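Local coordinates for epidermal growth factor receptor pathway substrate 8-like protein 1 (PDB 2CY4) that probably serves as an adaptor in growth factor receptor signalling, through a phosphotyrosine-binding domain of the PH-like fold that is likely to recognise peptide motifs, at residues Y11-L16 with M51-S56; L94-C99 with P107-F112. One frame throughout, in Å; residues are numbered along the deposited sequence.

From the N terminus, the long strand 9-20 comes first, and residues 11-16 on it form one side of contact 1. The chain then runs through helix 30-42 and returns as strand 49-55, where 51-56 pairs with 11-16 and closes a loop of 34 residues. Strands 59-63, 70-75 and 79-85 follow before contact 2, a local hairpin in which 94-99 meets 107-112 across seven intervening residues. The two contacts neither nest nor cross; they stand in series. They meet in space because strand 108-113 lies against strand 9-20: L16 N to F111 O is a probable hydrogen bond of 2.8 Å. Strand 9-20 thus lies between 49-55 and 108-113 in the sheet, bordering contact 2.

Contact 1 of 2, residues Y11-L16 with M51-S56; sequences YHVNHL and MLLRVS
V13 and M51 (a selenomethionine) form one hydrogen-bonded antiparallel pair, and Y11 and L53 the next. V13 N reaches M51 O almost straight at 2.8 Å, N-H...O 175°, and M51 N returns to V13 O. L53 N to Y11 O is 2.7 Å, whereas the Y11 N-H meets L53 O tilted out of the carbonyl plane. H12 and L52 form the non-hydrogen-bonded pair between them.

These strands, 9-20 and 49-55, are neighbours in the antiparallel sheet of the PH-like phosphotyrosine-binding domain, and their apolar contacts line the face covered by helix 119-133. Y11 lays ring atom CE1 4.1 Å from V55 CG2, which comes in at the ring's edge; its OH bonds D125 on that helix. V13 sends CG1 to L53 CB and CG2 to M51 CB.

M51 bends at its selenium (chi3 -127°) to bring CE 3.5 Å from H15 CB and 3.6 Å from H15 CG, the two side chains running alongside each other. The H15 ring is also held by NE2 to T18 OG1. An alanine here would keep the CB contact but is likely to leave the M51 methyl without the imidazole beside it and T18 OG1 without this bond.

Contact 2 of 2, residues L94-C99 with P107-F112; sequences LLLLVC and PDVHFF
A beta hairpin brings strand 108-113 back against strand 94-99 in the antiparallel sheet of the phosphotyrosine-binding domain. Three hydrogen-bonded pairs, L95 with F112, L97 with H110 and C99 with D108, are each joined by two backbone bonds; D108 N to C99 O, at 2.7 Å, lies nearest the turn. The non-hydrogen-bonded pairs L96 with F111 and V98 with V109 come between.

On the face carrying L96, V98, V109 and F111, both L96 and L94 meet the F111 ring. L96 CD1 sits over one face of that ring, 4.3 Å from the centroid and 18° off the normal, a CH-pi contact, and also lies 3.5 Å from V109 CG1. L94 crosses F111 at about a right angle, bringing CD1 to ring atom CD1 at 4.0 Å.

The other face carries L95, L97, C99, D108, H110 and F112. With CG anti to the carbonyl carbon and beside the backbone N (chi1 -52°), F112 brings its ring within reach of two leucines of the partner strand: CD1 meets L95 CD2, while CE1 meets L97 CD1, each at 4.0 Å. C99 brings SG to the edge of the H110 ring, 3.9 Å from CD2, in a sulfur-aromatic contact. On the far side of that imidazole, ND1 bonds T18 OG1, which helps fix the ring's rotation. The D108 carboxylate reaches R104 of the second subunit in a salt bridge.

Helix 30-42 packs against the L94 and F111 side, through L37 on L94 and A33 and S34 on F111. In the sheet the hairpin lies between strand 79-85, bonded to L94, L96 and V98, and strand 9-20, whose V13 and H15 touch F112.

Contact 1 of 2, residues Y11-L16 with M51-S56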
ATOM      1  N   TYR A  11      -6.873   9.535 -16.745  1.00 35.01           N
ATOM      2  CA  TYR A  11      -6.690  10.941 -16.477  1.00 31.49           C
ATOM      3  C   TYR A  11      -5.310  11.183 -15.918  1.00 35.96           C
ATOM      4  O   TYR A  11      -4.749  10.329 -15.170  1.00 39.43           O
ATOM      5  CB  TYR A  11      -7.657  11.387 -15.380  1.00 30.28           C
ATOM      6  CG  TYR A  11      -9.095  11.084 -15.676  1.00 35.35           C
ATOM      7  CD1 TYR A  11      -9.651   9.851 -15.316  1.00 34.87           C
ATOM      8  CD2 TYR A  11      -9.919  12.034 -16.312  1.00 35.05           C
ATOM      9  CE1 TYR A  11     -11.001   9.549 -15.563  1.00 36.81           C
ATOM     10  CE2 TYR A  11     -11.281  11.739 -16.582  1.00 33.60           C
ATOM     11  CZ  TYR A  11     -11.799  10.498 -16.198  1.00 42.43           C
ATOM     12  OH  TYR A  11     -13.109  10.211 -16.488  1.00 40.58           O
ATOM     13  N   HIS A  12      -4.766  12.342 -16.252  1.00 32.45           N
ATOM     14  CA  HIS A  12      -3.515  12.778 -15.647  1.00 35.75           C
ATOM     15  C   HIS A  12      -3.889  13.502 -14.344  1.00 36.19           C
ATOM     16  O   HIS A  12      -4.668  14.464 -14.338  1.00 35.52           O
ATOM     17  CB  HIS A  12      -2.768  13.752 -16.545  1.00 37.83           C
ATOM     18  CG  HIS A  12      -1.940  13.072 -17.565  1.00 46.04           C
ATOM     19  ND1 HIS A  12      -0.615  12.800 -17.354  1.00 51.26           N
ATOM     20  CD2 HIS A  12      -2.262  12.559 -18.779  1.00 51.70           C
ATOM     21  CE1 HIS A  12      -0.139  12.134 -18.404  1.00 53.15           C
ATOM     22  NE2 HIS A  12      -1.118  11.977 -19.273  1.00 59.22           N
ATOM     23  N   VAL A  13      -3.346  13.040 -13.228  1.00 28.78           N
ATOM     24  CA  VAL A  13      -3.626  13.700 -11.967  1.00 28.42           C
ATOM     25  C   VAL A  13      -2.315  13.898 -11.259  1.00 30.82           C
ATOM     26  O   VAL A  13      -1.294  13.355 -11.684  1.00 37.05           O
ATOM     27  CB  VAL A  13      -4.494  12.816 -11.039  1.00 36.97           C
ATOM     28  CG1 VAL A  13      -5.808  12.438 -11.735  1.00 28.81           C
ATOM     29  CG2 VAL A  13      -3.760  11.536 -10.737  1.00 35.09           C
ATOM     30  N   ASN A  14      -2.346  14.675 -10.168  1.00 34.31           N
ATOM     31  CA  ASN A  14      -1.166  14.815  -9.332  1.00 34.29           C
ATOM     32  C   ASN A  14      -1.504  14.105  -8.032  1.00 30.20           C
ATOM     33  O   ASN A  14      -2.389  14.565  -7.325  1.00 30.59           O
ATOM     34  CB  ASN A  14      -0.895  16.245  -8.902  1.00 35.43           C
ATOM     35  CG  ASN A  14      -0.093  17.043  -9.957  1.00 43.22           C
ATOM     36  OD1 ASN A  14       0.542  16.486 -10.824  1.00 37.75           O
ATOM     37  ND2 ASN A  14      -0.112  18.333  -9.829  1.00 38.64           N
ATOM     38  N   HIS A  15      -0.773  13.037  -7.698  1.00 31.81           N
ATOM     39  CA  HIS A  15      -0.982  12.366  -6.412  1.00 29.74           C
ATOM     40  C   HIS A  15      -0.364  13.268  -5.337  1.00 32.78           C
ATOM     41  O   HIS A  15       0.774  13.669  -5.475  1.00 34.60           O
ATOM     42  CB  HIS A  15      -0.271  10.988  -6.435  1.00 28.93           C
ATOM     43  CG  HIS A  15      -0.236  10.310  -5.086  1.00 36.58           C
ATOM     44  ND1 HIS A  15       0.728  10.586  -4.135  1.00 38.89           N
ATOM     45  CD2 HIS A  15      -1.095   9.413  -4.528  1.00 30.97           C
ATOM     46  CE1 HIS A  15       0.466   9.881  -3.025  1.00 35.54           C
ATOM     47  NE2 HIS A  15      -0.622   9.166  -3.234  1.00 32.30           N
ATOM     48  N   LEU A  16      -1.102  13.631  -4.270  1.00 32.58           N
ATOM     49  CA  LEU A  16      -0.540  14.443  -3.176  1.00 31.46           C
ATOM     50  C   LEU A  16      -0.093  13.575  -1.970  1.00 35.55           C
ATOM     51  O   LEU A  16       1.010  13.746  -1.446  1.00 33.67           O
ATOM     52  CB  LEU A  16      -1.574  15.467  -2.657  1.00 32.28           C
ATOM     53  CG  LEU A  16      -1.980  16.463  -3.751  1.00 40.66           C
ATOM     54  CD1 LEU A  16      -3.003  17.442  -3.112  1.00 39.32           C
ATOM     55  CD2 LEU A  16      -0.715  17.280  -4.204  1.00 36.63           C
HETATM   56  N   MSE A  51       0.650  11.435 -12.103  1.00 38.73           N
HETATM   57  CA  MSE A  51       0.316  10.023 -12.210  1.00 39.92           C
HETATM   58  C   MSE A  51      -0.816   9.884 -13.209  1.00 40.23           C
HETATM   59  O   MSE A  51      -1.569  10.832 -13.425  1.00 37.20           O
HETATM   60  CB  MSE A  51      -0.207   9.517 -10.820  1.00 41.65           C
HETATM   61  CG  MSE A  51       0.610   8.477 -10.164  1.00 50.12           C
HETATM   62 SE   MSE A  51      -0.077   7.954  -8.485  1.00 43.98          SE
HETATM   63  CE  MSE A  51       1.526   8.207  -7.427  1.00 40.93           C
ATOM     64  N   LEU A  52      -0.944   8.688 -13.779  1.00 31.46           N
ATOM     65  CA  LEU A  52      -2.029   8.351 -14.642  1.00 32.35           C
ATOM     66  C   LEU A  52      -3.081   7.599 -13.777  1.00 41.10           C
ATOM     67  O   LEU A  52      -2.753   6.690 -12.969  1.00 41.14           O
ATOM     68  CB  LEU A  52      -1.507   7.452 -15.692  1.00 42.53           C
ATOM     69  CG  LEU A  52      -1.125   8.022 -17.023  1.00 55.23           C
ATOM     70  CD1 LEU A  52      -0.509   9.359 -16.886  1.00 52.75           C
ATOM     71  CD2 LEU A  52      -0.183   6.982 -17.708  1.00 53.85           C
ATOM     72  N   LEU A  53      -4.329   8.044 -13.848  1.00 35.53           N
ATOM     73  CA  LEU A  53      -5.384   7.379 -13.070  1.00 36.04           C
ATOM     74  C   LEU A  53      -6.331   6.801 -14.094  1.00 33.06           C
ATOM     75  O   LEU A  53      -6.982   7.529 -14.812  1.00 31.85           O
ATOM     76  CB  LEU A  53      -6.084   8.358 -12.105  1.00 32.26           C
ATOM     77  CG  LEU A  53      -7.076   7.741 -11.100  1.00 34.00           C
ATOM     78  CD1 LEU A  53      -7.331   8.681  -9.926  1.00 35.79           C
ATOM     79  CD2 LEU A  53      -8.400   7.407 -11.797  1.00 36.30           C
ATOM     80  N   ARG A  54      -6.439   5.481 -14.107  1.00 35.56           N
ATOM     81  CA  ARG A  54      -7.233   4.777 -15.090  1.00 33.86           C
ATOM     82  C   ARG A  54      -8.432   4.152 -14.437  1.00 39.40           C
ATOM     83  O   ARG A  54      -8.304   3.551 -13.400  1.00 37.59           O
ATOM     84  CB  ARG A  54      -6.363   3.685 -15.741  1.00 39.49           C
ATOM     85  CG  ARG A  54      -7.099   2.780 -16.738  1.00 46.28           C
ATOM     86  CD  ARG A  54      -6.106   1.799 -17.328  1.00 49.70           C
ATOM     87  NE  ARG A  54      -5.012   2.513 -17.994  1.00 56.99           N
ATOM     88  CZ  ARG A  54      -3.904   1.929 -18.471  1.00 65.16           C
ATOM     89  NH1 ARG A  54      -3.745   0.615 -18.351  1.00 53.72           N
ATOM     90  NH2 ARG A  54      -2.943   2.656 -19.052  1.00 55.84           N
ATOM     91  N   VAL A  55      -9.599   4.313 -15.057  1.00 37.21           N
ATOM     92  CA  VAL A  55     -10.863   3.756 -14.545  1.00 35.17           C
ATOM     93  C   VAL A  55     -11.373   2.776 -15.619  1.00 42.44           C
ATOM     94  O   VAL A  55     -11.549   3.118 -16.817  1.00 42.17           O
ATOM     95  CB  VAL A  55     -11.912   4.892 -14.378  1.00 37.61           C
ATOM     96  CG1 VAL A  55     -13.213   4.404 -13.763  1.00 33.52           C
ATOM     97  CG2 VAL A  55     -11.333   6.012 -13.505  1.00 38.94           C
ATOM     98  N   SER A  56     -11.590   1.536 -15.197  1.00 42.02           N
ATOM     99  CA  SER A  56     -12.135   0.526 -16.104  1.00 42.38           C
ATOM    100  C   SER A  56     -13.354  -0.102 -15.381  1.00 49.64           C
ATOM    101  O   SER A  56     -13.624   0.229 -14.216  1.00 45.81           O
ATOM    102  CB  SER A  56     -11.092  -0.520 -16.375  1.00 40.47           C
ATOM    103  OG  SER A  56     -11.100  -1.418 -15.305  1.00 38.79           O
TER

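Contact 2 of 2, residues L94-C99 with P107-F112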
ATOM      1  N   LEU A  94     -10.246  18.591  -4.688  1.00 39.98           N
ATOM      2  CA  LEU A  94      -9.303  17.508  -4.651  1.00 35.52           C
ATOM      3  C   LEU A  94     -10.070  16.243  -4.842  1.00 33.84           C
ATOM      4  O   LEU A  94     -11.241  16.181  -4.503  1.00 36.81           O
ATOM      5  CB  LEU A  94      -8.561  17.471  -3.292  1.00 31.70           C
ATOM      6  CG  LEU A  94      -7.586  18.630  -2.986  1.00 35.48           C
ATOM      7  CD1 LEU A  94      -6.984  18.340  -1.586  1.00 33.32           C
ATOM      8  CD2 LEU A  94      -6.399  18.794  -4.087  1.00 30.81           C
ATOM      9  N   LEU A  95      -9.447  15.252  -5.477  1.00 29.92           N
ATOM     10  CA  LEU A  95     -10.137  13.971  -5.604  1.00 31.75           C
ATOM     11  C   LEU A  95      -9.753  13.134  -4.334  1.00 33.11           C
ATOM     12  O   LEU A  95      -8.549  12.936  -4.071  1.00 32.24           O
ATOM     13  CB  LEU A  95      -9.674  13.222  -6.862  1.00 30.12           C
ATOM     14  CG  LEU A  95     -10.294  11.804  -6.981  1.00 30.92           C
ATOM     15  CD1 LEU A  95     -11.738  11.949  -7.378  1.00 28.63           C
ATOM     16  CD2 LEU A  95      -9.645  10.973  -8.044  1.00 31.21           C
ATOM     17  N   LEU A  96     -10.738  12.677  -3.555  1.00 29.08           N
ATOM     18  CA  LEU A  96     -10.483  11.857  -2.362  1.00 29.56           C
ATOM     19  C   LEU A  96     -10.906  10.409  -2.718  1.00 30.07           C
ATOM     20  O   LEU A  96     -11.951  10.172  -3.276  1.00 31.97           O
ATOM     21  CB  LEU A  96     -11.288  12.385  -1.154  1.00 32.93           C
ATOM     22  CG  LEU A  96     -11.485  11.334  -0.038  1.00 36.17           C
ATOM     23  CD1 LEU A  96     -10.215  11.099   0.694  1.00 29.81           C
ATOM     24  CD2 LEU A  96     -12.411  11.892   1.006  1.00 45.40           C
ATOM     25  N   LEU A  97     -10.057   9.455  -2.459  1.00 27.91           N
ATOM     26  CA  LEU A  97     -10.358   8.053  -2.761  1.00 31.01           C
ATOM     27  C   LEU A  97     -10.026   7.327  -1.454  1.00 29.48           C
ATOM     28  O   LEU A  97      -8.930   7.500  -0.875  1.00 30.35           O
ATOM     29  CB  LEU A  97      -9.391   7.558  -3.851  1.00 27.24           C
ATOM     30  CG  LEU A  97      -9.934   7.006  -5.156  1.00 45.92           C
ATOM     31  CD1 LEU A  97      -8.720   6.262  -5.806  1.00 43.02           C
ATOM     32  CD2 LEU A  97     -11.135   5.983  -4.888  1.00 36.46           C
ATOM     33  N   VAL A  98     -10.956   6.522  -1.002  1.00 31.24           N
ATOM     34  CA  VAL A  98     -10.720   5.745   0.177  1.00 29.51           C
ATOM     35  C   VAL A  98     -10.771   4.281  -0.311  1.00 29.91           C
ATOM     36  O   VAL A  98     -11.764   3.836  -0.931  1.00 29.29           O
ATOM     37  CB  VAL A  98     -11.797   5.959   1.273  1.00 31.16           C
ATOM     38  CG1 VAL A  98     -11.437   5.020   2.477  1.00 29.58           C
ATOM     39  CG2 VAL A  98     -11.717   7.354   1.820  1.00 34.77           C
ATOM     40  N   CYS A  99      -9.764   3.501   0.061  1.00 26.99           N
ATOM     41  CA  CYS A  99      -9.684   2.095  -0.386  1.00 34.53           C
ATOM     42  C   CYS A  99      -9.260   1.171   0.760  1.00 33.49           C
ATOM     43  O   CYS A  99      -8.760   1.604   1.803  1.00 43.07           O
ATOM     44  CB  CYS A  99      -8.599   1.910  -1.459  1.00 40.87           C
ATOM     45  SG  CYS A  99      -8.724   2.993  -2.846  1.00 40.80           S
ATOM     46  N   PRO A 107      -7.668   0.523   5.994  1.00 41.61           N
ATOM     47  CA  PRO A 107      -7.980   1.161   4.711  1.00 31.04           C
ATOM     48  C   PRO A 107      -7.050   2.414   4.563  1.00 29.87           C
ATOM     49  O   PRO A 107      -6.355   2.829   5.519  1.00 29.15           O
ATOM     50  CB  PRO A 107      -9.510   1.446   4.835  1.00 37.88           C
ATOM     51  CG  PRO A 107      -9.715   1.638   6.304  1.00 40.28           C
ATOM     52  CD  PRO A 107      -8.799   0.608   6.949  1.00 35.60           C
ATOM     53  N   ASP A 108      -6.987   2.967   3.361  1.00 27.78           N
ATOM     54  CA  ASP A 108      -6.122   4.130   3.081  1.00 27.03           C
ATOM     55  C   ASP A 108      -6.899   5.303   2.497  1.00 28.29           C
ATOM     56  O   ASP A 108      -7.872   5.144   1.770  1.00 28.28           O
ATOM     57  CB  ASP A 108      -5.075   3.812   2.002  1.00 31.12           C
ATOM     58  CG  ASP A 108      -4.140   2.739   2.409  1.00 42.07           C
ATOM     59  OD1 ASP A 108      -3.528   3.000   3.474  1.00 41.23           O
ATOM     60  OD2 ASP A 108      -4.042   1.689   1.681  1.00 34.19           O
ATOM     61  N   VAL A 109      -6.372   6.486   2.746  1.00 29.47           N
ATOM     62  CA  VAL A 109      -6.941   7.679   2.156  1.00 31.65           C
ATOM     63  C   VAL A 109      -5.978   8.182   1.070  1.00 34.67           C
ATOM     64  O   VAL A 109      -4.761   8.245   1.305  1.00 32.30           O
ATOM     65  CB  VAL A 109      -7.021   8.795   3.167  1.00 32.42           C
ATOM     66  CG1 VAL A 109      -7.272  10.169   2.431  1.00 36.42           C
ATOM     67  CG2 VAL A 109      -8.117   8.471   4.138  1.00 34.37           C
ATOM     68  N   HIS A 110      -6.487   8.571  -0.101  1.00 34.03           N
ATOM     69  CA  HIS A 110      -5.585   9.106  -1.137  1.00 30.80           C
ATOM     70  C   HIS A 110      -6.121  10.440  -1.591  1.00 34.87           C
ATOM     71  O   HIS A 110      -7.318  10.554  -1.816  1.00 38.67           O
ATOM     72  CB  HIS A 110      -5.545   8.269  -2.410  1.00 29.86           C
ATOM     73  CG  HIS A 110      -5.247   6.812  -2.222  1.00 36.62           C
ATOM     74  ND1 HIS A 110      -3.958   6.334  -2.038  1.00 36.77           N
ATOM     75  CD2 HIS A 110      -6.052   5.741  -2.132  1.00 36.01           C
ATOM     76  CE1 HIS A 110      -3.996   5.037  -1.831  1.00 39.71           C
ATOM     77  NE2 HIS A 110      -5.255   4.636  -1.874  1.00 35.89           N
ATOM     78  N   PHE A 111      -5.274  11.459  -1.656  1.00 33.30           N
ATOM     79  CA  PHE A 111      -5.689  12.739  -2.251  1.00 31.54           C
ATOM     80  C   PHE A 111      -4.933  13.004  -3.547  1.00 34.83           C
ATOM     81  O   PHE A 111      -3.694  12.865  -3.604  1.00 31.19           O
ATOM     82  CB  PHE A 111      -5.429  13.901  -1.317  1.00 28.28           C
ATOM     83  CG  PHE A 111      -6.437  14.015  -0.203  1.00 34.69           C
ATOM     84  CD1 PHE A 111      -7.700  14.564  -0.484  1.00 35.50           C
ATOM     85  CD2 PHE A 111      -6.100  13.720   1.126  1.00 26.94           C
ATOM     86  CE1 PHE A 111      -8.637  14.881   0.537  1.00 33.23           C
ATOM     87  CE2 PHE A 111      -7.015  14.022   2.171  1.00 30.44           C
ATOM     88  CZ  PHE A 111      -8.278  14.617   1.883  1.00 31.24           C
ATOM     89  N   PHE A 112      -5.682  13.384  -4.589  1.00 33.03           N
ATOM     90  CA  PHE A 112      -5.081  13.741  -5.881  1.00 32.98           C
ATOM     91  C   PHE A 112      -5.604  15.137  -6.347  1.00 32.88           C
ATOM     92  O   PHE A 112      -6.683  15.581  -5.949  1.00 31.14           O
ATOM     93  CB  PHE A 112      -5.470  12.781  -6.980  1.00 28.41           C
ATOM     94  CG  PHE A 112      -5.242  11.349  -6.680  1.00 36.78           C
ATOM     95  CD1 PHE A 112      -6.234  10.625  -6.004  1.00 32.08           C
ATOM     96  CD2 PHE A 112      -4.047  10.699  -7.110  1.00 29.49           C
ATOM     97  CE1 PHE A 112      -6.037   9.271  -5.765  1.00 30.17           C
ATOM     98  CE2 PHE A 112      -3.839   9.339  -6.868  1.00 35.58           C
ATOM     99  CZ  PHE A 112      -4.843   8.622  -6.194  1.00 31.90           C
TER